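Local coordinates for toll-like receptor 13 (Mus musculus, PDB 4Z0C), which recognises and binds bacterial 23S ribosomal RNA as an innate immune receptor, signalling through MYD88 and TRAF6 to activate NF-kappa-B and drive the inflammatory response, at residues 610-616 and 633-639; 653-659 and 681-686; 560-566 and 582-586. All blocks are in the same frame, centred on the assembly; numbering follows the deposited sequence.

Interaction 1 (610-616 and 633-639); sequences LENNNLE and SLRFNNL. With nucleotides of chain C.
Residues 610-616 and 633-639 are equivalent turns of two successive leucine-rich repeats, each leaving its strand of the long parallel sheet. They run in the same direction, with CA pairs Asn612-Phe636 at 4.6 Å and Asn614-Asn637 at 4.0 Å; Asn612, Asn614 and Phe636 have positive phi. Backbone bonds Leu610 N to Ser633 O (3.0 Å) and Asn612 N to Arg635 O (2.9 Å) set the register.

Asn638, the most covered residue, points its CB (chi1 m) at the preceding repeat; its N donates to Leu615 O (2.7 Å) and its ND2 weakly to Asn614 OD1 (3.3 Å). Leu615 supplies the apolar filling, CD2 lying 4.2 Å from Leu634 CD2 and CB 4.0 Å from Leu639 CD1. Its N donates to Asn637 OD1 (2.8 Å), while Asn637 ND2 donates to Leu610 O (3.2 Å), the inter-repeat bonding of the consensus asparagine.

Glu611 (chi1 m, chi2 t) takes Ser633 OG on OE2 (2.8 Å) and both N1 and N2 of G8 of chain C on OE1 (2.8 Å each). Arg635 NH2 grips G8 OP2 at 2.6 Å. Carboxylate against guanine's donor edge and guanidinium against phosphate imply recognition of both base and backbone.

Interaction 2 (653-659 and 681-686); sequences LMFFDVY and EVHIPF
Here the C-terminal cap (LRRCT) of the leucine-rich-repeat solenoid, the receptor's ectodomain (predicted extracellular), closes over its last strand, 655-657. The extended segment 681-686, which follows helix 670-678, runs parallel to 653-659, 9° apart end to end, and joins it through a single beta bridge between Phe655 and His683 (CA-CA 4.8 Å).

Glu681 opens the contact with its backbone: its O receives a CA-H...O contact from Met654 CA at 3.4 Å. Val682 (chi1 t), branched and apolar, fits between larger side chains, CG2 3.9 Å from Leu653 CD2 and CG1 3.9 Å from Phe656 CB. His683 makes both bridging hydrogen bonds, its N to Met654 O (3.0 Å) and its O from Phe656 N (3.1 Å); its ring meets Tyr1 edge-to-face, bringing in the chain's N terminus. Ile684 (chi1 m) sets CG1 4.2 Å from Phe656 CB and also packs on Trp675 of helix 670-678.

Pro685, which has no N-H to continue the pairing, offers its ring instead: CD sits over the face of Phe655, 4.2 Å from the centroid, and CG lies 3.4 Å from Phe655 CZ. Asp657 OD1 accepts Tyr659 N at 3.1 Å in an Asx turn, while OD2 forms a salt bridge with Arg635. Phe686, with phi +65°, turns its ring edge to the face of Tyr659, centroids 4.8 Å apart and planes at 53°, with Phe686 CD2 3.7 Å from Tyr659 CD1.

Interaction 3 (560-566 and 582-586); sequences KNPSVFL and ISGTK. With nucleotides of chain D.
Two adjoining leucine-rich repeats, LRR 22 and LRR 23, meet where 560-566 passes beside 582-586. Lys560 lies by Gly584 and Pro562 by Thr585 (4.7 and 5.0 Å between CA atoms), after which 560-566 turns so that Val564 and Leu566 reach Ile582. Residues 560-566 begin as a turn that becomes strand 564-566.

One hydrogen bond spans the pair, Lys560 N to Ser583 O at 2.7 Å. A CA-H...O contact from Thr585 CA to Asn561 O (3.3 Å) follows it. Gly584 has phi +84°, and a CB there would point at 560-566, only 3.5 Å from Lys560 N, so a residue without a side chain suits the place.

The apolar contacts lie farther along 560-566, mainly at the start of 582-586. Val564 (chi1 t) and Leu566 (chi1 m) both direct CB toward the other segment: Val564 CG2 is 4.2 Å from Ile582 CG2, and Leu566 CD1 is 3.9 Å from Ile582 CD1. Val564 CG2 also stands 4.2 Å from Thr585 CG2.

The polar ends are satisfied outside the two segments. Asn561, the consensus asparagine, donates from ND2 to Leu558 O in its own repeat and Leu532 O in an earlier one; Thr585 OG1 pairs with Asn613 OD1, and Ser583 OG accepts Glu611 N.

Phe565 takes no part in the pairing and lays its ring face against the base of C10 of chain D, CG 3.4 Å from N4.

Strand 564-566 is the middle member of a small parallel sheet, between strands 540-541 and 592-594, while 582-586 leads from strand 579-581 of the long sheet into helix 588-591.

From the N-terminal side, interaction 3 comes first, closing a 15-residue loop between 566 and 582; interaction 1 follows, with 16 residues between its segments, and interaction 2 last, with 21 that include helix 670-678. The three closures stand in series, with no nesting or crossing, as expected of a solenoid built repeat by repeat. Asn613 joins interaction 1 to interaction 3 by way of Thr585 and the carbonyl of Ile582, and the Arg635-Asp657 salt bridge joins interaction 1 to interaction 2. Interactions 2 and 3 do not touch. Together they tie LRR 22 to 25 to the C-terminal cap, and interactions 1 and 3 also face the second subunit.

Interaction 1 (610-616 and 633-639)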
loop_
_atom_site.group_PDB
_atom_site.type_symbol
_atom_site.label_atom_id
_atom_site.label_comp_id
_atom_site.label_asym_id
_atom_site.label_seq_id
_atom_site.Cartn_x
_atom_site.Cartn_y
_atom_site.Cartn_z
ATOM N N LEU A 610 13.504 -7.023 -17.891
ATOM C CA LEU A 610 12.249 -6.554 -18.448
ATOM C C LEU A 610 11.267 -7.691 -18.276
ATOM O O LEU A 610 10.520 -8.010 -19.193
ATOM C CB LEU A 610 12.443 -6.235 -19.927
ATOM C CG LEU A 610 12.453 -4.781 -20.421
ATOM C CD1 LEU A 610 13.089 -3.824 -19.434
ATOM C CD2 LEU A 610 13.102 -4.650 -21.794
ATOM N N GLU A 611 11.314 -8.319 -17.103
ATOM C CA GLU A 611 10.583 -9.564 -16.818
ATOM C C GLU A 611 9.128 -9.358 -16.418
ATOM O O GLU A 611 8.755 -8.297 -15.932
ATOM C CB GLU A 611 11.291 -10.358 -15.692
ATOM C CG GLU A 611 12.824 -10.271 -15.717
ATOM C CD GLU A 611 13.535 -11.041 -14.583
ATOM O OE1 GLU A 611 12.878 -11.521 -13.624
ATOM O OE2 GLU A 611 14.780 -11.113 -14.631
ATOM N N ASN A 612 8.319 -10.393 -16.595
ATOM C CA ASN A 612 6.938 -10.374 -16.128
ATOM C C ASN A 612 6.188 -9.142 -16.620
ATOM O O ASN A 612 5.477 -8.482 -15.865
ATOM C CB ASN A 612 6.876 -10.452 -14.609
ATOM C CG ASN A 612 5.906 -11.513 -14.126
ATOM O OD1 ASN A 612 4.688 -11.367 -14.239
ATOM N ND2 ASN A 612 6.449 -12.600 -13.583
ATOM N N ASN A 613 6.377 -8.815 -17.893
ATOM C CA ASN A 613 5.689 -7.679 -18.472
ATOM C C ASN A 613 4.704 -8.144 -19.516
ATOM O O ASN A 613 4.075 -7.319 -20.172
ATOM C CB ASN A 613 6.678 -6.719 -19.094
ATOM C CG ASN A 613 7.308 -5.820 -18.082
ATOM O OD1 ASN A 613 6.615 -5.229 -17.270
ATOM N ND2 ASN A 613 8.630 -5.727 -18.102
ATOM N N ASN A 614 4.572 -9.463 -19.671
ATOM C CA ASN A 614 3.697 -10.020 -20.702
ATOM C C ASN A 614 3.894 -9.434 -22.100
ATOM O O ASN A 614 2.935 -9.272 -22.848
ATOM C CB ASN A 614 2.232 -9.907 -20.274
ATOM C CG ASN A 614 1.738 -11.132 -19.525
ATOM O OD1 ASN A 614 0.634 -11.610 -19.778
ATOM N ND2 ASN A 614 2.559 -11.667 -18.628
ATOM N N LEU A 615 5.138 -9.108 -22.437
ATOM C CA LEU A 615 5.498 -8.618 -23.772
ATOM C C LEU A 615 5.120 -9.633 -24.852
ATOM O O LEU A 615 5.351 -10.830 -24.688
ATOM C CB LEU A 615 7.004 -8.369 -23.841
ATOM C CG LEU A 615 7.626 -6.986 -23.610
ATOM C CD1 LEU A 615 6.718 -6.033 -22.859
ATOM C CD2 LEU A 615 9.000 -7.127 -22.912
ATOM N N GLU A 616 4.571 -9.154 -25.967
ATOM C CA GLU A 616 4.144 -10.044 -27.046
ATOM C C GLU A 616 5.150 -10.074 -28.217
ATOM O O GLU A 616 5.252 -11.067 -28.941
ATOM C CB GLU A 616 2.734 -9.655 -27.517
ATOM C CG GLU A 616 1.780 -10.837 -27.574
ATOM C CD GLU A 616 0.870 -10.901 -26.355
ATOM O OE1 GLU A 616 0.920 -9.953 -25.550
ATOM O OE2 GLU A 616 0.132 -11.902 -26.181
ATOM N N SER A 633 17.271 -10.190 -19.370
ATOM C CA SER A 633 16.202 -11.097 -18.988
ATOM C C SER A 633 14.831 -10.694 -19.480
ATOM O O SER A 633 14.370 -9.582 -19.253
ATOM C CB SER A 633 16.157 -11.315 -17.484
ATOM O OG SER A 633 15.147 -12.265 -17.185
ATOM N N LEU A 634 14.182 -11.635 -20.146
ATOM C CA LEU A 634 12.848 -11.444 -20.685
ATOM C C LEU A 634 11.983 -12.566 -20.115
ATOM O O LEU A 634 11.009 -13.006 -20.723
ATOM C CB LEU A 634 12.901 -11.487 -22.221
ATOM C CG LEU A 634 13.634 -10.311 -22.882
ATOM C CD1 LEU A 634 14.037 -10.646 -24.304
ATOM C CD2 LEU A 634 12.766 -9.066 -22.891
ATOM N N ARG A 635 12.395 -13.056 -18.953
ATOM C CA ARG A 635 11.676 -14.102 -18.226
ATOM C C ARG A 635 10.210 -13.707 -18.003
ATOM O O ARG A 635 9.923 -12.570 -17.652
ATOM C CB ARG A 635 12.357 -14.297 -16.885
ATOM C CG ARG A 635 11.866 -15.445 -16.052
ATOM C CD ARG A 635 13.045 -16.312 -15.755
ATOM N NE ARG A 635 13.210 -16.526 -14.334
ATOM C CZ ARG A 635 14.253 -17.152 -13.804
ATOM N NH1 ARG A 635 15.215 -17.626 -14.588
ATOM N NH2 ARG A 635 14.335 -17.298 -12.493
ATOM N N PHE A 636 9.299 -14.658 -18.203
ATOM C CA PHE A 636 7.863 -14.473 -17.963
ATOM C C PHE A 636 7.215 -13.382 -18.827
ATOM O O PHE A 636 6.599 -12.445 -18.319
ATOM C CB PHE A 636 7.582 -14.236 -16.463
ATOM C CG PHE A 636 7.985 -15.392 -15.584
ATOM C CD1 PHE A 636 7.649 -16.693 -15.928
ATOM C CD2 PHE A 636 8.702 -15.175 -14.412
ATOM C CE1 PHE A 636 8.013 -17.757 -15.124
ATOM C CE2 PHE A 636 9.088 -16.241 -13.608
ATOM C CZ PHE A 636 8.732 -17.533 -13.957
ATOM N N ASN A 637 7.363 -13.507 -20.137
ATOM C CA ASN A 637 6.608 -12.685 -21.065
ATOM C C ASN A 637 5.845 -13.590 -22.013
ATOM O O ASN A 637 5.722 -14.790 -21.750
ATOM C CB ASN A 637 7.518 -11.735 -21.826
ATOM C CG ASN A 637 8.003 -10.591 -20.966
ATOM O OD1 ASN A 637 7.269 -9.627 -20.702
ATOM N ND2 ASN A 637 9.249 -10.693 -20.508
ATOM N N ASN A 638 5.318 -13.016 -23.090
ATOM C CA ASN A 638 4.574 -13.772 -24.096
ATOM C C ASN A 638 5.249 -13.770 -25.455
ATOM O O ASN A 638 4.576 -13.777 -26.482
ATOM C CB ASN A 638 3.138 -13.258 -24.210
ATOM C CG ASN A 638 2.302 -13.621 -22.983
ATOM O OD1 ASN A 638 2.640 -14.562 -22.254
ATOM N ND2 ASN A 638 1.220 -12.873 -22.741
ATOM N N LEU A 639 6.583 -13.752 -25.450
ATOM C CA LEU A 639 7.366 -13.765 -26.683
ATOM C C LEU A 639 7.164 -15.087 -27.406
ATOM O O LEU A 639 7.248 -16.148 -26.786
ATOM C CB LEU A 639 8.839 -13.547 -26.370
ATOM C CG LEU A 639 9.463 -12.151 -26.446
ATOM C CD1 LEU A 639 8.458 -11.033 -26.469
ATOM C CD2 LEU A 639 10.414 -11.968 -25.287
ATOM P P G C 8 11.316 -17.394 -10.358
ATOM O OP1 G C 8 11.195 -18.875 -10.427
ATOM O OP2 G C 8 12.053 -16.602 -11.376
ATOM O "O5'" G C 8 9.806 -16.889 -10.341
ATOM C "C5'" G C 8 8.949 -17.290 -9.277
ATOM C "C4'" G C 8 7.588 -16.652 -9.367
ATOM O "O4'" G C 8 7.686 -15.226 -9.097
ATOM C "C3'" G C 8 6.895 -16.794 -10.723
ATOM O "O3'" G C 8 5.571 -17.272 -10.550
ATOM C "C2'" G C 8 6.855 -15.370 -11.266
ATOM O "O2'" G C 8 5.720 -15.074 -12.048
ATOM C "C1'" G C 8 6.869 -14.533 -10.001
ATOM N N9 G C 8 7.375 -13.184 -10.245
ATOM C C8 G C 8 6.677 -12.029 -9.996
ATOM N N7 G C 8 7.330 -10.968 -10.385
ATOM C C5 G C 8 8.507 -11.449 -10.955
ATOM C C6 G C 8 9.601 -10.757 -11.550
ATOM O O6 G C 8 9.764 -9.539 -11.699
ATOM N N1 G C 8 10.590 -11.626 -11.995
ATOM C C2 G C 8 10.525 -12.989 -11.890
ATOM N N2 G C 8 11.575 -13.663 -12.391
ATOM N N3 G C 8 9.507 -13.643 -11.340
ATOM C C4 G C 8 8.537 -12.822 -10.897
ATOM P P A C 7 16.328 -16.693 -9.161
ATOM O OP1 A C 7 15.744 -18.053 -9.083
ATOM O OP2 A C 7 16.688 -16.097 -10.466
ATOM O "O5'" A C 7 15.318 -15.696 -8.438
ATOM C "C5'" A C 7 14.548 -16.113 -7.321
ATOM C "C4'" A C 7 13.159 -15.533 -7.374
ATOM O "O4'" A C 7 13.196 -14.096 -7.144
ATOM C "C3'" A C 7 12.437 -15.670 -8.704
ATOM O "O3'" A C 7 11.892 -16.967 -8.912
ATOM C "C2'" A C 7 11.391 -14.553 -8.631
ATOM O "O2'" A C 7 10.294 -14.944 -7.823
ATOM C "C1'" A C 7 12.165 -13.461 -7.887
ATOM N N9 A C 7 12.777 -12.497 -8.820
ATOM C C8 A C 7 13.871 -12.736 -9.620
ATOM N N7 A C 7 14.219 -11.712 -10.348
ATOM C C5 A C 7 13.282 -10.735 -10.025
ATOM C C6 A C 7 13.104 -9.411 -10.488
ATOM N N6 A C 7 13.919 -8.865 -11.395
ATOM N N1 A C 7 12.071 -8.677 -9.975
ATOM C C2 A C 7 11.274 -9.255 -9.059
ATOM N N3 A C 7 11.342 -10.494 -8.559
ATOM C C4 A C 7 12.381 -11.198 -9.081
#

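Interaction 2 (653-659 and 681-686)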
loop_
_atom_site.group_PDB
_atom_site.type_symbol
_atom_site.label_atom_id
_atom_site.label_comp_id
_atom_site.label_asym_id
_atom_site.label_seq_id
_atom_site.Cartn_x
_atom_site.Cartn_y
_atom_site.Cartn_z
ATOM N N LEU A 653 27.068 -10.245 -24.442
ATOM C CA LEU A 653 26.021 -11.087 -23.866
ATOM C C LEU A 653 26.574 -12.389 -23.298
ATOM O O LEU A 653 27.385 -13.042 -23.943
ATOM C CB LEU A 653 24.947 -11.378 -24.919
ATOM C CG LEU A 653 23.681 -12.025 -24.367
ATOM C CD1 LEU A 653 22.909 -11.037 -23.484
ATOM C CD2 LEU A 653 22.816 -12.564 -25.485
ATOM N N MET A 654 26.143 -12.766 -22.095
ATOM C CA MET A 654 26.526 -14.070 -21.518
ATOM C C MET A 654 25.435 -14.769 -20.714
ATOM O O MET A 654 25.602 -15.906 -20.310
ATOM C CB MET A 654 27.830 -13.996 -20.721
ATOM C CG MET A 654 27.948 -12.900 -19.701
ATOM S SD MET A 654 29.694 -12.721 -19.243
ATOM C CE MET A 654 30.472 -12.483 -20.846
ATOM N N PHE A 655 24.297 -14.102 -20.555
ATOM C CA PHE A 655 23.132 -14.667 -19.907
ATOM C C PHE A 655 21.916 -14.023 -20.566
ATOM O O PHE A 655 21.761 -12.808 -20.515
ATOM C CB PHE A 655 23.165 -14.330 -18.421
ATOM C CG PHE A 655 22.164 -15.087 -17.591
ATOM C CD1 PHE A 655 20.901 -14.563 -17.354
ATOM C CD2 PHE A 655 22.499 -16.303 -17.014
ATOM C CE1 PHE A 655 19.985 -15.252 -16.569
ATOM C CE2 PHE A 655 21.588 -16.997 -16.229
ATOM C CZ PHE A 655 20.337 -16.473 -16.003
ATOM N N PHE A 656 21.071 -14.835 -21.197
ATOM C CA PHE A 656 19.906 -14.359 -21.943
ATOM C C PHE A 656 18.741 -15.245 -21.575
ATOM O O PHE A 656 18.749 -16.446 -21.869
ATOM C CB PHE A 656 20.159 -14.408 -23.448
ATOM C CG PHE A 656 18.948 -14.084 -24.286
ATOM C CD1 PHE A 656 18.512 -12.772 -24.422
ATOM C CD2 PHE A 656 18.267 -15.089 -24.967
ATOM C CE1 PHE A 656 17.402 -12.458 -25.210
ATOM C CE2 PHE A 656 17.162 -14.788 -25.748
ATOM C CZ PHE A 656 16.726 -13.464 -25.870
ATOM N N ASP A 657 17.757 -14.653 -20.902
ATOM C CA ASP A 657 16.752 -15.426 -20.194
ATOM C C ASP A 657 15.421 -15.234 -20.860
ATOM O O ASP A 657 14.855 -14.135 -20.842
ATOM C CB ASP A 657 16.682 -14.965 -18.739
ATOM C CG ASP A 657 15.823 -15.866 -17.881
ATOM O OD1 ASP A 657 14.973 -16.604 -18.433
ATOM O OD2 ASP A 657 15.984 -15.812 -16.648
ATOM N N VAL A 658 14.911 -16.315 -21.434
ATOM C CA VAL A 658 13.651 -16.266 -22.160
ATOM C C VAL A 658 12.763 -17.429 -21.699
ATOM O O VAL A 658 11.857 -17.891 -22.395
ATOM C CB VAL A 658 13.919 -16.224 -23.686
ATOM C CG1 VAL A 658 14.361 -17.593 -24.204
ATOM C CG2 VAL A 658 12.724 -15.674 -24.434
ATOM N N TYR A 659 13.054 -17.877 -20.484
ATOM C CA TYR A 659 12.230 -18.827 -19.753
ATOM C C TYR A 659 10.842 -18.233 -19.464
ATOM O O TYR A 659 10.697 -17.027 -19.332
ATOM C CB TYR A 659 12.950 -19.187 -18.460
ATOM C CG TYR A 659 12.174 -20.037 -17.477
ATOM C CD1 TYR A 659 11.810 -21.349 -17.788
ATOM C CD2 TYR A 659 11.860 -19.545 -16.202
ATOM C CE1 TYR A 659 11.115 -22.129 -16.882
ATOM C CE2 TYR A 659 11.174 -20.322 -15.284
ATOM C CZ TYR A 659 10.803 -21.608 -15.627
ATOM O OH TYR A 659 10.109 -22.368 -14.721
ATOM N N GLU A 681 29.189 -19.046 -25.316
ATOM C CA GLU A 681 29.422 -17.736 -24.748
ATOM C C GLU A 681 28.210 -17.312 -23.924
ATOM O O GLU A 681 28.348 -16.617 -22.915
ATOM C CB GLU A 681 29.692 -16.734 -25.865
ATOM C CG GLU A 681 29.810 -15.293 -25.415
ATOM C CD GLU A 681 31.214 -14.945 -24.935
ATOM O OE1 GLU A 681 31.385 -13.827 -24.394
ATOM O OE2 GLU A 681 32.144 -15.777 -25.114
ATOM N N VAL A 682 27.028 -17.769 -24.332
ATOM C CA VAL A 682 25.804 -17.330 -23.696
ATOM C C VAL A 682 25.015 -18.470 -23.076
ATOM O O VAL A 682 24.649 -19.427 -23.755
ATOM C CB VAL A 682 24.871 -16.571 -24.673
ATOM C CG1 VAL A 682 23.595 -16.120 -23.935
ATOM C CG2 VAL A 682 25.584 -15.371 -25.274
ATOM N N HIS A 683 24.740 -18.337 -21.778
ATOM C CA HIS A 683 23.891 -19.285 -21.066
ATOM C C HIS A 683 22.411 -18.895 -21.161
ATOM O O HIS A 683 22.073 -17.724 -21.105
ATOM C CB HIS A 683 24.297 -19.443 -19.589
ATOM C CG HIS A 683 23.433 -20.415 -18.857
ATOM N ND1 HIS A 683 23.540 -21.778 -19.030
ATOM C CD2 HIS A 683 22.388 -20.227 -18.013
ATOM C CE1 HIS A 683 22.622 -22.390 -18.304
ATOM N NE2 HIS A 683 21.911 -21.470 -17.676
ATOM N N ILE A 684 21.550 -19.899 -21.304
ATOM C CA ILE A 684 20.127 -19.696 -21.500
ATOM C C ILE A 684 19.307 -20.610 -20.589
ATOM O O ILE A 684 19.149 -21.794 -20.866
ATOM C CB ILE A 684 19.725 -19.817 -23.011
ATOM C CG1 ILE A 684 20.245 -18.590 -23.760
ATOM C CG2 ILE A 684 18.192 -19.914 -23.201
ATOM C CD1 ILE A 684 20.518 -18.804 -25.157
ATOM N N PRO A 685 18.799 -20.041 -19.482
ATOM C CA PRO A 685 18.108 -20.738 -18.393
ATOM C C PRO A 685 16.979 -21.665 -18.825
ATOM O O PRO A 685 15.977 -21.224 -19.409
ATOM C CB PRO A 685 17.520 -19.592 -17.556
ATOM C CG PRO A 685 18.267 -18.371 -17.941
ATOM C CD PRO A 685 19.159 -18.663 -19.107
ATOM N N PHE A 686 17.155 -22.937 -18.478
ATOM C CA PHE A 686 16.151 -23.989 -18.627
ATOM C C PHE A 686 15.787 -24.285 -20.075
ATOM O O PHE A 686 14.786 -24.947 -20.338
ATOM C CB PHE A 686 14.907 -23.692 -17.788
ATOM C CG PHE A 686 15.216 -23.295 -16.364
ATOM C CD1 PHE A 686 15.768 -24.212 -15.476
ATOM C CD2 PHE A 686 14.974 -22.005 -15.918
ATOM C CE1 PHE A 686 16.070 -23.857 -14.167
ATOM C CE2 PHE A 686 15.268 -21.641 -14.606
ATOM C CZ PHE A 686 15.818 -22.580 -13.725
#

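Interaction 3 (560-566 and 582-586)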
loop_
_atom_site.group_PDB
_atom_site.type_symbol
_atom_site.label_atom_id
_atom_site.label_comp_id
_atom_site.label_asym_id
_atom_site.label_seq_id
_atom_site.Cartn_x
_atom_site.Cartn_y
_atom_site.Cartn_z
ATOM N N LYS A 560 7.841 -3.419 -10.671
ATOM C CA LYS A 560 6.620 -3.510 -9.853
ATOM C C LYS A 560 5.644 -2.335 -9.956
ATOM O O LYS A 560 4.754 -2.213 -9.109
ATOM C CB LYS A 560 6.950 -3.750 -8.370
ATOM C CG LYS A 560 7.840 -4.960 -8.121
ATOM C CD LYS A 560 7.839 -5.407 -6.675
ATOM C CE LYS A 560 8.633 -6.700 -6.548
ATOM N NZ LYS A 560 8.208 -7.739 -7.535
ATOM N N ASN A 561 5.815 -1.474 -10.961
ATOM C CA ASN A 561 4.850 -0.407 -11.249
ATOM C C ASN A 561 3.704 -0.918 -12.144
ATOM O O ASN A 561 3.946 -1.617 -13.127
ATOM C CB ASN A 561 5.536 0.784 -11.924
ATOM C CG ASN A 561 6.266 1.685 -10.943
ATOM O OD1 ASN A 561 5.649 2.482 -10.236
ATOM N ND2 ASN A 561 7.586 1.575 -10.908
ATOM N N PRO A 562 2.452 -0.605 -11.780
ATOM C CA PRO A 562 1.271 -0.936 -12.584
ATOM C C PRO A 562 1.386 -0.408 -14.010
ATOM O O PRO A 562 0.852 -1.036 -14.919
ATOM C CB PRO A 562 0.139 -0.228 -11.844
ATOM C CG PRO A 562 0.572 -0.244 -10.422
ATOM C CD PRO A 562 2.083 -0.093 -10.449
ATOM N N SER A 563 2.067 0.719 -14.200
ATOM C CA SER A 563 2.415 1.167 -15.531
ATOM C C SER A 563 3.646 2.068 -15.554
ATOM O O SER A 563 3.903 2.799 -14.598
ATOM C CB SER A 563 1.240 1.885 -16.179
ATOM O OG SER A 563 0.882 2.978 -15.383
ATOM N N VAL A 564 4.402 2.004 -16.655
ATOM C CA VAL A 564 5.586 2.841 -16.844
ATOM C C VAL A 564 5.617 3.242 -18.305
ATOM O O VAL A 564 5.705 2.388 -19.178
ATOM C CB VAL A 564 6.919 2.109 -16.511
ATOM C CG1 VAL A 564 8.076 3.087 -16.573
ATOM C CG2 VAL A 564 6.880 1.481 -15.136
ATOM N N PHE A 565 5.503 4.537 -18.574
ATOM C CA PHE A 565 5.530 5.035 -19.939
ATOM C C PHE A 565 6.744 5.932 -20.114
ATOM O O PHE A 565 6.791 7.043 -19.582
ATOM C CB PHE A 565 4.251 5.816 -20.272
ATOM C CG PHE A 565 2.980 5.053 -19.999
ATOM C CD1 PHE A 565 2.818 3.756 -20.452
ATOM C CD2 PHE A 565 1.960 5.628 -19.250
ATOM C CE1 PHE A 565 1.649 3.048 -20.184
ATOM C CE2 PHE A 565 0.785 4.930 -18.983
ATOM C CZ PHE A 565 0.628 3.637 -19.449
ATOM N N LEU A 566 7.718 5.436 -20.867
ATOM C CA LEU A 566 8.927 6.175 -21.206
ATOM C C LEU A 566 8.869 6.456 -22.718
ATOM O O LEU A 566 9.451 5.735 -23.525
ATOM C CB LEU A 566 10.165 5.342 -20.809
ATOM C CG LEU A 566 10.340 5.131 -19.292
ATOM C CD1 LEU A 566 10.898 3.750 -18.920
ATOM C CD2 LEU A 566 11.224 6.227 -18.720
ATOM N N ILE A 582 12.915 -2.881 -15.159
ATOM C CA ILE A 582 11.534 -2.480 -15.375
ATOM C C ILE A 582 10.669 -3.721 -15.552
ATOM O O ILE A 582 10.047 -3.941 -16.609
ATOM C CB ILE A 582 11.385 -1.597 -16.614
ATOM C CG1 ILE A 582 12.529 -0.591 -16.663
ATOM C CG2 ILE A 582 10.039 -0.883 -16.568
ATOM C CD1 ILE A 582 12.464 0.356 -17.827
ATOM N N SER A 583 10.648 -4.536 -14.507
ATOM C CA SER A 583 9.915 -5.789 -14.526
ATOM C C SER A 583 8.606 -5.654 -13.780
ATOM O O SER A 583 8.465 -4.784 -12.935
ATOM C CB SER A 583 10.757 -6.896 -13.890
ATOM O OG SER A 583 12.028 -6.956 -14.517
ATOM N N GLY A 584 7.650 -6.515 -14.109
ATOM C CA GLY A 584 6.451 -6.663 -13.309
ATOM C C GLY A 584 5.315 -5.681 -13.571
ATOM O O GLY A 584 4.476 -5.515 -12.705
ATOM N N THR A 585 5.273 -5.030 -14.735
ATOM C CA THR A 585 4.101 -4.228 -15.087
ATOM C C THR A 585 2.942 -5.131 -15.504
ATOM O O THR A 585 1.786 -4.754 -15.378
ATOM C CB THR A 585 4.395 -3.168 -16.170
ATOM O OG1 THR A 585 4.441 -3.778 -17.478
ATOM C CG2 THR A 585 5.701 -2.441 -15.861
ATOM N N LYS A 586 3.269 -6.298 -16.050
ATOM C CA LYS A 586 2.320 -7.404 -16.192
ATOM C C LYS A 586 1.282 -7.358 -17.315
ATOM O O LYS A 586 0.584 -8.346 -17.509
ATOM C CB LYS A 586 1.616 -7.712 -14.864
ATOM C CG LYS A 586 2.513 -8.267 -13.769
ATOM C CD LYS A 586 1.678 -8.995 -12.717
ATOM C CE LYS A 586 2.440 -9.221 -11.402
ATOM N NZ LYS A 586 2.436 -8.016 -10.501
ATOM P P C D 10 -5.283 7.682 -22.012
ATOM O OP1 C D 10 -5.829 8.985 -22.448
ATOM O OP2 C D 10 -5.021 6.623 -23.023
ATOM O "O5'" C D 10 -3.939 7.975 -21.219
ATOM C "C5'" C D 10 -3.946 8.867 -20.111
ATOM C "C4'" C D 10 -2.934 9.964 -20.292
ATOM O "O4'" C D 10 -1.603 9.375 -20.295
ATOM C "C3'" C D 10 -3.058 10.769 -21.592
ATOM O "O3'" C D 10 -2.759 12.142 -21.337
ATOM C "C2'" C D 10 -1.970 10.161 -22.475
ATOM O "O2'" C D 10 -1.443 11.049 -23.434
ATOM C "C1'" C D 10 -0.902 9.781 -21.448
ATOM N N1 C D 10 -0.044 8.676 -21.892
ATOM C C2 C D 10 1.263 8.964 -22.314
ATOM O O2 C D 10 1.694 10.126 -22.272
ATOM N N3 C D 10 2.041 7.958 -22.754
ATOM C C4 C D 10 1.567 6.715 -22.801
ATOM N N4 C D 10 2.401 5.765 -23.251
ATOM C C5 C D 10 0.238 6.392 -22.389
ATOM C C6 C D 10 -0.529 7.393 -21.940
#